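Peptidase, M20/M25/M40 family (Staphylococcus aureus, PDB 4EWT) probably hydrolyses the amide bond of N-acylated amino acids, acting as a metal-dependent amidohydrolase of the M20 peptidase family with two manganese ions bound. Local coordinates at residues G172-T183 with F321-S332; G212-V223 with V234-G242. All coordinates share one frame; numbering follows the deposited sequence.

How the interactions relate
Followed from the N terminus, the chain first reaches 172-183, then the helical segment 212-223, which meets 234-242 after a connection of only 10 residues; 321-332 comes last and returns to 172-183. Interaction 2 is therefore a short closure nested within the 137-residue loop that interaction 1 closes. Their centres lie about 31 Å apart and their nearest atoms about 6 Å apart, without touching. Interaction 1 completes one edge of the mixed sheet and follows the chain into strand 179-193, a member of the antiparallel sheet. Interaction 2 packs a helix against strand 233-242 of that second sheet, and both contacts reach the second subunit.

Interaction 1 (G172-T183 with F321-S332)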
loop_
_atom_site.group_PDB
_atom_site.type_symbol
_atom_site.label_atom_id
_atom_site.label_comp_id
_atom_site.label_asym_id
_atom_site.label_seq_id
_atom_site.Cartn_x
_atom_site.Cartn_y
_atom_site.Cartn_z
ATOM N N GLY A 172 -45.737 -12.455 3.942
ATOM C CA GLY A 172 -46.967 -11.987 3.325
ATOM C C GLY A 172 -46.852 -11.797 1.826
ATOM O O GLY A 172 -47.822 -11.408 1.172
ATOM N N LYS A 173 -45.664 -12.061 1.279
ATOM C CA LYS A 173 -45.455 -12.003 -0.173
ATOM C C LYS A 173 -44.268 -12.810 -0.704
ATOM O O LYS A 173 -43.416 -13.261 0.056
ATOM C CB LYS A 173 -45.397 -10.555 -0.688
ATOM C CG LYS A 173 -44.640 -9.574 0.164
ATOM C CD LYS A 173 -45.028 -8.162 -0.237
ATOM C CE LYS A 173 -44.529 -7.140 0.769
ATOM N NZ LYS A 173 -45.316 -5.882 0.660
ATOM N N VAL A 174 -44.259 -12.998 -2.021
ATOM C CA VAL A 174 -43.193 -13.695 -2.735
ATOM C C VAL A 174 -42.437 -12.720 -3.629
ATOM O O VAL A 174 -43.018 -11.754 -4.133
ATOM C CB VAL A 174 -43.718 -14.889 -3.587
ATOM C CG1 VAL A 174 -44.156 -16.038 -2.695
ATOM C CG2 VAL A 174 -44.847 -14.459 -4.514
ATOM N N TYR A 175 -41.150 -12.995 -3.830
ATOM C CA TYR A 175 -40.246 -12.074 -4.515
ATOM C C TYR A 175 -39.518 -12.725 -5.690
ATOM O O TYR A 175 -39.191 -13.920 -5.654
ATOM C CB TYR A 175 -39.239 -11.491 -3.519
ATOM C CG TYR A 175 -39.876 -10.885 -2.282
ATOM C CD1 TYR A 175 -40.280 -9.546 -2.260
ATOM C CD2 TYR A 175 -40.071 -11.649 -1.134
ATOM C CE1 TYR A 175 -40.862 -8.988 -1.116
ATOM C CE2 TYR A 175 -40.655 -11.107 0.007
ATOM C CZ TYR A 175 -41.048 -9.779 0.011
ATOM O OH TYR A 175 -41.624 -9.251 1.151
ATOM N N TYR A 176 -39.272 -11.923 -6.725
ATOM C CA TYR A 176 -38.681 -12.398 -7.976
ATOM C C TYR A 176 -37.779 -11.355 -8.656
ATOM O O TYR A 176 -37.897 -10.154 -8.395
ATOM C CB TYR A 176 -39.781 -12.829 -8.951
ATOM C CG TYR A 176 -40.466 -11.687 -9.687
ATOM C CD1 TYR A 176 -40.116 -11.367 -11.002
ATOM C CD2 TYR A 176 -41.472 -10.936 -9.072
ATOM C CE1 TYR A 176 -40.752 -10.321 -11.688
ATOM C CE2 TYR A 176 -42.114 -9.889 -9.748
ATOM C CZ TYR A 176 -41.752 -9.587 -11.054
ATOM O OH TYR A 176 -42.389 -8.555 -11.721
ATOM N N ARG A 177 -36.958 -11.820 -9.584
ATOM C CA ARG A 177 -36.080 -11.005 -10.390
ATOM C C ARG A 177 -35.494 -11.787 -11.557
ATOM O O ARG A 177 -34.868 -12.773 -11.364
ATOM C CB ARG A 177 -34.959 -10.437 -9.534
ATOM C CG ARG A 177 -33.973 -9.671 -10.319
ATOM C CD ARG A 177 -32.915 -9.132 -9.484
ATOM N NE ARG A 177 -32.582 -7.816 -9.930
ATOM C CZ ARG A 177 -31.725 -7.586 -10.891
ATOM N NH1 ARG A 177 -31.097 -8.578 -11.486
ATOM N NH2 ARG A 177 -31.492 -6.354 -11.239
ATOM N N PRO A 178 -35.711 -11.341 -12.776
ATOM C CA PRO A 178 -35.132 -12.042 -13.928
ATOM C C PRO A 178 -33.640 -11.752 -14.025
ATOM O O PRO A 178 -33.154 -10.799 -13.410
ATOM C CB PRO A 178 -35.867 -11.431 -15.130
ATOM C CG PRO A 178 -36.258 -10.059 -14.677
ATOM C CD PRO A 178 -36.530 -10.178 -13.188
ATOM N N GLY A 179 -32.921 -12.572 -14.785
ATOM C CA GLY A 179 -31.490 -12.389 -14.953
ATOM C C GLY A 179 -30.733 -12.851 -13.719
ATOM O O GLY A 179 -31.255 -13.635 -12.915
ATOM N N TYR A 180 -29.510 -12.340 -13.565
ATOM C CA TYR A 180 -28.631 -12.724 -12.458
ATOM C C TYR A 180 -29.156 -12.267 -11.100
ATOM O O TYR A 180 -29.373 -11.079 -10.873
ATOM C CB TYR A 180 -27.236 -12.159 -12.677
ATOM C CG TYR A 180 -26.450 -12.821 -13.784
ATOM C CD1 TYR A 180 -25.861 -14.070 -13.598
ATOM C CD2 TYR A 180 -26.281 -12.188 -15.010
ATOM C CE1 TYR A 180 -25.116 -14.676 -14.617
ATOM C CE2 TYR A 180 -25.537 -12.778 -16.025
ATOM C CZ TYR A 180 -24.954 -14.013 -15.816
ATOM O OH TYR A 180 -24.218 -14.592 -16.819
ATOM N N VAL A 181 -29.337 -13.218 -10.191
ATOM C CA VAL A 181 -30.051 -12.929 -8.946
ATOM C C VAL A 181 -29.241 -13.288 -7.686
ATOM O O VAL A 181 -29.499 -12.747 -6.610
ATOM C CB VAL A 181 -31.468 -13.577 -8.947
ATOM C CG1 VAL A 181 -31.381 -15.108 -9.057
ATOM C CG2 VAL A 181 -32.272 -13.153 -7.719
ATOM N N GLN A 182 -28.283 -14.204 -7.828
ATOM C CA GLN A 182 -27.355 -14.564 -6.743
ATOM C C GLN A 182 -25.954 -14.773 -7.297
ATOM O O GLN A 182 -25.792 -15.212 -8.425
ATOM C CB GLN A 182 -27.855 -15.780 -5.947
ATOM C CG GLN A 182 -29.050 -15.388 -5.088
ATOM C CD GLN A 182 -29.530 -16.424 -4.098
ATOM O OE1 GLN A 182 -30.730 -16.615 -3.956
ATOM N NE2 GLN A 182 -28.616 -17.054 -3.375
ATOM N N THR A 183 -24.952 -14.433 -6.493
ATOM C CA THR A 183 -23.571 -14.353 -6.944
ATOM C C THR A 183 -22.989 -15.738 -7.133
ATOM O O THR A 183 -23.389 -16.678 -6.463
ATOM C CB THR A 183 -22.665 -13.599 -5.922
ATOM O OG1 THR A 183 -22.666 -14.298 -4.672
ATOM C CG2 THR A 183 -23.151 -12.195 -5.695
ATOM N N PHE A 321 -51.415 -13.546 -0.968
ATOM C CA PHE A 321 -50.078 -12.951 -0.843
ATOM C C PHE A 321 -49.688 -12.124 -2.072
ATOM O O PHE A 321 -50.097 -12.429 -3.197
ATOM C CB PHE A 321 -49.005 -14.016 -0.538
ATOM C CG PHE A 321 -48.974 -15.164 -1.516
ATOM C CD1 PHE A 321 -48.260 -15.067 -2.711
ATOM C CD2 PHE A 321 -49.645 -16.352 -1.229
ATOM C CE1 PHE A 321 -48.230 -16.126 -3.617
ATOM C CE2 PHE A 321 -49.616 -17.419 -2.126
ATOM C CZ PHE A 321 -48.911 -17.308 -3.323
ATOM N N GLY A 322 -48.894 -11.080 -1.842
ATOM C CA GLY A 322 -48.425 -10.200 -2.914
ATOM C C GLY A 322 -47.241 -10.765 -3.678
ATOM O O GLY A 322 -46.567 -11.685 -3.210
ATOM N N VAL A 323 -47.001 -10.220 -4.867
ATOM C CA VAL A 323 -45.881 -10.633 -5.707
ATOM C C VAL A 323 -45.181 -9.381 -6.204
ATOM O O VAL A 323 -45.823 -8.515 -6.804
ATOM C CB VAL A 323 -46.344 -11.460 -6.932
ATOM C CG1 VAL A 323 -45.148 -12.114 -7.622
ATOM C CG2 VAL A 323 -47.365 -12.510 -6.533
ATOM N N GLU A 324 -43.876 -9.274 -5.955
ATOM C CA GLU A 324 -43.121 -8.091 -6.393
ATOM C C GLU A 324 -41.630 -8.316 -6.647
ATOM O O GLU A 324 -41.026 -9.265 -6.137
ATOM C CB GLU A 324 -43.325 -6.912 -5.428
ATOM C CG GLU A 324 -42.920 -7.183 -3.983
ATOM C CD GLU A 324 -42.933 -5.925 -3.139
ATOM O OE1 GLU A 324 -43.862 -5.759 -2.322
ATOM O OE2 GLU A 324 -42.018 -5.093 -3.305
ATOM N N MET A 325 -41.060 -7.419 -7.450
ATOM C CA MET A 325 -39.652 -7.433 -7.812
ATOM C C MET A 325 -38.760 -7.252 -6.593
ATOM O O MET A 325 -39.136 -6.574 -5.635
ATOM C CB MET A 325 -39.369 -6.319 -8.817
ATOM C CG MET A 325 -39.624 -6.695 -10.264
ATOM S SD MET A 325 -38.082 -6.943 -11.173
ATOM C CE MET A 325 -38.727 -7.097 -12.844
ATOM N N CYS A 326 -37.583 -7.873 -6.634
ATOM C CA CYS A 326 -36.600 -7.713 -5.567
ATOM C C CYS A 326 -35.194 -7.472 -6.107
ATOM O O CYS A 326 -34.933 -7.647 -7.301
ATOM C CB CYS A 326 -36.636 -8.904 -4.598
ATOM S SG CYS A 326 -35.926 -10.451 -5.204
ATOM N N GLU A 327 -34.301 -7.057 -5.215
ATOM C CA GLU A 327 -32.890 -6.862 -5.543
ATOM C C GLU A 327 -32.166 -8.214 -5.594
ATOM O O GLU A 327 -32.682 -9.201 -5.056
ATOM C CB GLU A 327 -32.233 -5.942 -4.507
ATOM C CG GLU A 327 -32.801 -4.516 -4.477
ATOM C CD GLU A 327 -32.376 -3.662 -5.668
ATOM O OE1 GLU A 327 -31.392 -4.004 -6.363
ATOM O OE2 GLU A 327 -33.026 -2.623 -5.902
ATOM N N PRO A 328 -30.975 -8.266 -6.239
ATOM C CA PRO A 328 -30.178 -9.500 -6.221
ATOM C C PRO A 328 -29.665 -9.775 -4.808
ATOM O O PRO A 328 -29.563 -8.847 -4.011
ATOM C CB PRO A 328 -29.001 -9.192 -7.167
ATOM C CG PRO A 328 -29.352 -7.913 -7.860
ATOM C CD PRO A 328 -30.288 -7.180 -6.964
ATOM N N GLN A 329 -29.338 -11.029 -4.510
ATOM C CA GLN A 329 -28.994 -11.429 -3.146
ATOM C C GLN A 329 -27.537 -11.872 -2.996
ATOM O O GLN A 329 -26.971 -12.476 -3.918
ATOM C CB GLN A 329 -29.959 -12.517 -2.648
ATOM C CG GLN A 329 -31.422 -12.057 -2.532
ATOM C CD GLN A 329 -31.624 -10.960 -1.492
ATOM O OE1 GLN A 329 -31.141 -11.063 -0.363
ATOM N NE2 GLN A 329 -32.335 -9.903 -1.875
ATOM N N PRO A 330 -26.924 -11.578 -1.828
ATOM C CA PRO A 330 -25.493 -11.833 -1.635
ATOM C C PRO A 330 -25.002 -13.293 -1.663
ATOM O O PRO A 330 -23.922 -13.538 -2.221
ATOM C CB PRO A 330 -25.186 -11.159 -0.281
ATOM C CG PRO A 330 -26.317 -10.177 -0.075
ATOM C CD PRO A 330 -27.508 -10.885 -0.662
ATOM N N PRO A 331 -25.751 -14.249 -1.070
ATOM C CA PRO A 331 -25.151 -15.587 -0.984
ATOM C C PRO A 331 -25.136 -16.364 -2.307
ATOM O O PRO A 331 -25.890 -16.044 -3.228
ATOM C CB PRO A 331 -26.034 -16.302 0.045
ATOM C CG PRO A 331 -27.328 -15.634 -0.038
ATOM C CD PRO A 331 -27.066 -14.202 -0.405
ATOM N N SER A 332 -24.269 -17.365 -2.397
ATOM C CA SER A 332 -24.256 -18.222 -3.566
ATOM C C SER A 332 -25.203 -19.381 -3.284
ATOM O O SER A 332 -25.547 -19.650 -2.126
ATOM C CB SER A 332 -22.837 -18.697 -3.910
ATOM O OG SER A 332 -22.603 -19.985 -3.363
#
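V174 and Y176 bracket E324 in a parallel strand pair: V174 N donates to G322 O (2.9 Å), V174 O accepts from E324 N, and Y176 N donates to E324 O. C326 N then closes on Y176 O. The axes of 173-176 and 322-325 run 25° apart, in keeping with a twisted parallel pair. On one face of the pair V174 CG2 packs against V323 CG2 (3.8 Å); on the other, K173 NZ and E324 OE1 form a salt bridge whose hydrogen bond is weak.

At the end of the strand pair, at the Y176-M325 bridge, side chains add to the backbone bonds. Y176 has CG between its backbone N and carbonyl carbon (chi1 79°), which folds the ring back over M325: M325 CA lies over one ring face, and M325 CG is 3.7 Å from Y176 CZ. M325 SD stands obliquely 4.8 Å from the Y176 ring centroid, a Met-aromatic contact. Beyond the bridge R177 spreads its guanidinium over P328, whose CG sits 3.8 Å above the centre of that plane, while C326 O lies at the guanidinium edge.

The segments rejoin through Q329 N to V181 O (2.7 Å). Farther on, Q182 NE2 reaches P331 O at 2.9 Å; the acceptor lies near the amide plane, but the donor stands 58° out of the carbonyl plane. Y348 OH bonds Q182 OE1, fixing the amide's other end. T183 OG1 bonds P330 O, and the P331 side chain is about 6 Å from a bound manganese.

This parallel edge pair belongs to the mixed sheet, consistent with the M20 catalytic domain. Strand 322-325 is its outermost strand within the chain, and 173-176 separates it from antiparallel strand 344-350. Helix 372-386 covers V174 and F321, and helix 304-316 packs on Y176, P178 and V323.

Interaction 2 (G212-V223 with V234-G242); sequences GSYFVTALQTVV and VVTIGSFDG
L219 and V222 pack against the strand; on the side of the helix turned from it, A218 O is gripped twice by T221: OG1 at 2.6 Å, nearly in line with the carbonyl, and backbone N at 3.1 Å. One turn earlier Y214 O likewise accepts from T217 OG1 and from A218 N. These threonines return their hydroxyls to the helix backbone, and the two hydroxyls stay off the strand.

The opposing face is mostly aliphatic. L219, with CG anti to its backbone N (chi1 -167°), drives CD2 between two strand side chains, 3.7 Å from both V235 CG1 and I237 CD1. V235 CG2 meets V222 CG1 at 4.1 Å and slides past V223 CG2. Towards the other end F240 presents its ring edge to the helix: CE1 comes 3.5 Å from G212 C, and V216 CG2 lies near the ring plane, 3.8 Å from CD1. G212, without a side chain, allows this approach.

The segments run antiparallel at 163°, with a closest axis approach of 8.2 Å. The G238-S239 classic bulge opposite E256 interrupts the strand between I237 and F240. F240 also stacks on F240 of the third subunit, whose strand extends the sheet antiparallel, consistent with the M20 dimerisation domain. The side-chain contacts are mainly apolar, with no hydrogen bond between the segments, consistent with van der Waals packing and burial holding them.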
loop_
_atom_site.group_PDB
_atom_site.type_symbol
_atom_site.label_atom_id
_atom_site.label_comp_id
_atom_site.label_asym_id
_atom_site.label_seq_id
_atom_site.Cartn_x
_atom_site.Cartn_y
_atom_site.Cartn_z
ATOM N N GLY A 212 3.536 -10.383 0.780
ATOM C CA GLY A 212 2.137 -10.772 0.932
ATOM C C GLY A 212 1.280 -9.584 1.356
ATOM O O GLY A 212 0.137 -9.450 0.904
ATOM N N SER A 213 1.842 -8.719 2.206
ATOM C CA SER A 213 1.142 -7.504 2.657
ATOM C C SER A 213 0.963 -6.503 1.523
ATOM O O SER A 213 -0.089 -5.869 1.426
ATOM C CB SER A 213 1.890 -6.840 3.801
ATOM O OG SER A 213 1.739 -7.636 4.975
ATOM N N TYR A 214 1.997 -6.343 0.686
ATOM C CA TYR A 214 1.860 -5.487 -0.486
ATOM C C TYR A 214 0.833 -6.080 -1.433
ATOM O O TYR A 214 0.001 -5.348 -1.955
ATOM C CB TYR A 214 3.203 -5.199 -1.195
ATOM C CG TYR A 214 3.955 -4.016 -0.588
ATOM C CD1 TYR A 214 3.708 -2.688 -1.001
ATOM C CD2 TYR A 214 4.906 -4.219 0.422
ATOM C CE1 TYR A 214 4.420 -1.580 -0.399
ATOM C CE2 TYR A 214 5.616 -3.139 1.011
ATOM C CZ TYR A 214 5.376 -1.836 0.610
ATOM O OH TYR A 214 6.095 -0.807 1.220
ATOM N N PHE A 215 0.860 -7.395 -1.632
ATOM C CA PHE A 215 -0.212 -8.059 -2.375
ATOM C C PHE A 215 -1.638 -7.776 -1.874
ATOM O O PHE A 215 -2.521 -7.558 -2.696
ATOM C CB PHE A 215 -0.007 -9.578 -2.430
ATOM C CG PHE A 215 -1.093 -10.303 -3.189
ATOM C CD1 PHE A 215 -1.079 -10.344 -4.586
ATOM C CD2 PHE A 215 -2.113 -10.945 -2.517
ATOM C CE1 PHE A 215 -2.074 -11.009 -5.302
ATOM C CE2 PHE A 215 -3.115 -11.628 -3.229
ATOM C CZ PHE A 215 -3.088 -11.651 -4.630
ATOM N N VAL A 216 -1.863 -7.802 -0.553
ATOM C CA VAL A 216 -3.203 -7.548 -0.009
ATOM C C VAL A 216 -3.649 -6.120 -0.337
ATOM O O VAL A 216 -4.781 -5.937 -0.765
ATOM C CB VAL A 216 -3.326 -7.881 1.519
ATOM C CG1 VAL A 216 -4.666 -7.447 2.083
ATOM C CG2 VAL A 216 -3.126 -9.410 1.771
ATOM N N THR A 217 -2.754 -5.130 -0.177
ATOM C CA THR A 217 -3.053 -3.749 -0.513
ATOM C C THR A 217 -3.342 -3.546 -2.006
ATOM O O THR A 217 -4.302 -2.857 -2.359
ATOM C CB THR A 217 -1.908 -2.770 -0.096
ATOM O OG1 THR A 217 -0.729 -3.076 -0.863
ATOM C CG2 THR A 217 -1.612 -2.877 1.398
ATOM N N ALA A 218 -2.519 -4.139 -2.874
ATOM C CA ALA A 218 -2.735 -4.058 -4.323
ATOM C C ALA A 218 -4.031 -4.761 -4.772
ATOM O O ALA A 218 -4.679 -4.352 -5.742
ATOM C CB ALA A 218 -1.517 -4.627 -5.073
ATOM N N LEU A 219 -4.390 -5.840 -4.087
ATOM C CA LEU A 219 -5.590 -6.596 -4.420
ATOM C C LEU A 219 -6.887 -5.763 -4.345
ATOM O O LEU A 219 -7.864 -6.077 -5.026
ATOM C CB LEU A 219 -5.715 -7.789 -3.491
ATOM C CG LEU A 219 -6.728 -8.882 -3.848
ATOM C CD1 LEU A 219 -6.334 -9.580 -5.148
ATOM C CD2 LEU A 219 -6.761 -9.852 -2.713
ATOM N N GLN A 220 -6.885 -4.715 -3.526
ATOM C CA GLN A 220 -8.078 -3.885 -3.335
ATOM C C GLN A 220 -8.473 -3.180 -4.636
ATOM O O GLN A 220 -9.627 -2.791 -4.785
ATOM C CB GLN A 220 -7.864 -2.857 -2.218
ATOM C CG GLN A 220 -7.448 -3.502 -0.855
ATOM C CD GLN A 220 -8.242 -4.755 -0.529
ATOM O OE1 GLN A 220 -7.663 -5.844 -0.359
ATOM N NE2 GLN A 220 -9.563 -4.615 -0.441
ATOM N N THR A 221 -7.519 -3.033 -5.568
ATOM C CA THR A 221 -7.803 -2.410 -6.856
ATOM C C THR A 221 -8.631 -3.274 -7.781
ATOM O O THR A 221 -9.209 -2.755 -8.727
ATOM C CB THR A 221 -6.537 -1.977 -7.622
ATOM O OG1 THR A 221 -5.689 -3.122 -7.834
ATOM C CG2 THR A 221 -5.789 -0.875 -6.868
ATOM N N VAL A 222 -8.702 -4.576 -7.524
ATOM C CA VAL A 222 -9.583 -5.440 -8.332
ATOM C C VAL A 222 -11.038 -4.977 -8.236
ATOM O O VAL A 222 -11.689 -4.695 -9.251
ATOM C CB VAL A 222 -9.457 -6.924 -7.943
ATOM C CG1 VAL A 222 -10.447 -7.782 -8.737
ATOM C CG2 VAL A 222 -8.014 -7.398 -8.166
ATOM N N VAL A 223 -11.539 -4.845 -7.008
ATOM C CA VAL A 223 -12.888 -4.340 -6.843
ATOM C C VAL A 223 -12.919 -2.833 -7.128
ATOM O O VAL A 223 -13.867 -2.335 -7.750
ATOM C CB VAL A 223 -13.517 -4.742 -5.464
ATOM C CG1 VAL A 223 -14.816 -3.995 -5.202
ATOM C CG2 VAL A 223 -13.799 -6.268 -5.424
ATOM N N VAL A 234 -16.738 -9.262 -5.045
ATOM C CA VAL A 234 -16.144 -9.257 -3.708
ATOM C C VAL A 234 -14.873 -10.075 -3.774
ATOM O O VAL A 234 -14.872 -11.174 -4.343
ATOM C CB VAL A 234 -17.028 -9.944 -2.619
ATOM C CG1 VAL A 234 -16.523 -9.595 -1.188
ATOM C CG2 VAL A 234 -18.460 -9.581 -2.753
ATOM N N VAL A 235 -13.803 -9.534 -3.197
ATOM C CA VAL A 235 -12.552 -10.260 -3.053
ATOM C C VAL A 235 -12.142 -10.124 -1.610
ATOM O O VAL A 235 -11.796 -9.014 -1.140
ATOM C CB VAL A 235 -11.449 -9.736 -4.028
ATOM C CG1 VAL A 235 -10.171 -10.520 -3.849
ATOM C CG2 VAL A 235 -11.922 -9.850 -5.488
ATOM N N THR A 236 -12.249 -11.239 -0.888
ATOM C CA THR A 236 -11.887 -11.297 0.535
ATOM C C THR A 236 -10.675 -12.210 0.761
ATOM O O THR A 236 -10.649 -13.347 0.259
ATOM C CB THR A 236 -13.068 -11.787 1.396
ATOM O OG1 THR A 236 -14.025 -10.734 1.522
ATOM C CG2 THR A 236 -12.604 -12.165 2.812
ATOM N N ILE A 237 -9.670 -11.714 1.490
ATOM C CA ILE A 237 -8.601 -12.572 1.992
ATOM C C ILE A 237 -8.978 -12.916 3.415
ATOM O O ILE A 237 -8.823 -12.093 4.309
ATOM C CB ILE A 237 -7.198 -11.916 2.000
ATOM C CG1 ILE A 237 -6.756 -11.513 0.593
ATOM C CG2 ILE A 237 -6.163 -12.879 2.607
ATOM C CD1 ILE A 237 -6.712 -12.687 -0.412
ATOM N N GLY A 238 -9.483 -14.134 3.615
ATOM C CA GLY A 238 -9.883 -14.588 4.926
ATOM C C GLY A 238 -8.776 -15.239 5.734
ATOM O O GLY A 238 -8.901 -15.392 6.951
ATOM N N SER A 239 -7.683 -15.614 5.072
ATOM C CA SER A 239 -6.584 -16.285 5.772
ATOM C C SER A 239 -5.243 -15.771 5.251
ATOM O O SER A 239 -4.935 -15.901 4.066
ATOM C CB SER A 239 -6.700 -17.797 5.608
ATOM O OG SER A 239 -5.821 -18.467 6.471
ATOM N N PHE A 240 -4.483 -15.116 6.132
ATOM C CA PHE A 240 -3.122 -14.705 5.810
ATOM C C PHE A 240 -2.275 -15.474 6.826
ATOM O O PHE A 240 -2.111 -15.039 7.972
ATOM C CB PHE A 240 -3.000 -13.178 5.966
ATOM C CG PHE A 240 -1.665 -12.581 5.495
ATOM C CD1 PHE A 240 -1.645 -11.584 4.543
ATOM C CD2 PHE A 240 -0.458 -12.969 6.058
ATOM C CE1 PHE A 240 -0.434 -11.005 4.118
ATOM C CE2 PHE A 240 0.765 -12.408 5.633
ATOM C CZ PHE A 240 0.771 -11.426 4.670
ATOM N N ASP A 241 -1.803 -16.656 6.436
ATOM C CA ASP A 241 -1.060 -17.485 7.373
ATOM C C ASP A 241 0.418 -17.161 7.293
ATOM O O ASP A 241 1.125 -17.688 6.456
ATOM C CB ASP A 241 -1.354 -18.974 7.164
ATOM C CG ASP A 241 -0.723 -19.858 8.227
ATOM O OD1 ASP A 241 -0.341 -19.361 9.319
ATOM O OD2 ASP A 241 -0.606 -21.074 7.971
ATOM N N GLY A 242 0.855 -16.247 8.165
ATOM C CA GLY A 242 2.247 -15.788 8.222
ATOM C C GLY A 242 2.867 -15.889 9.613
ATOM O O GLY A 242 3.803 -15.150 9.938
#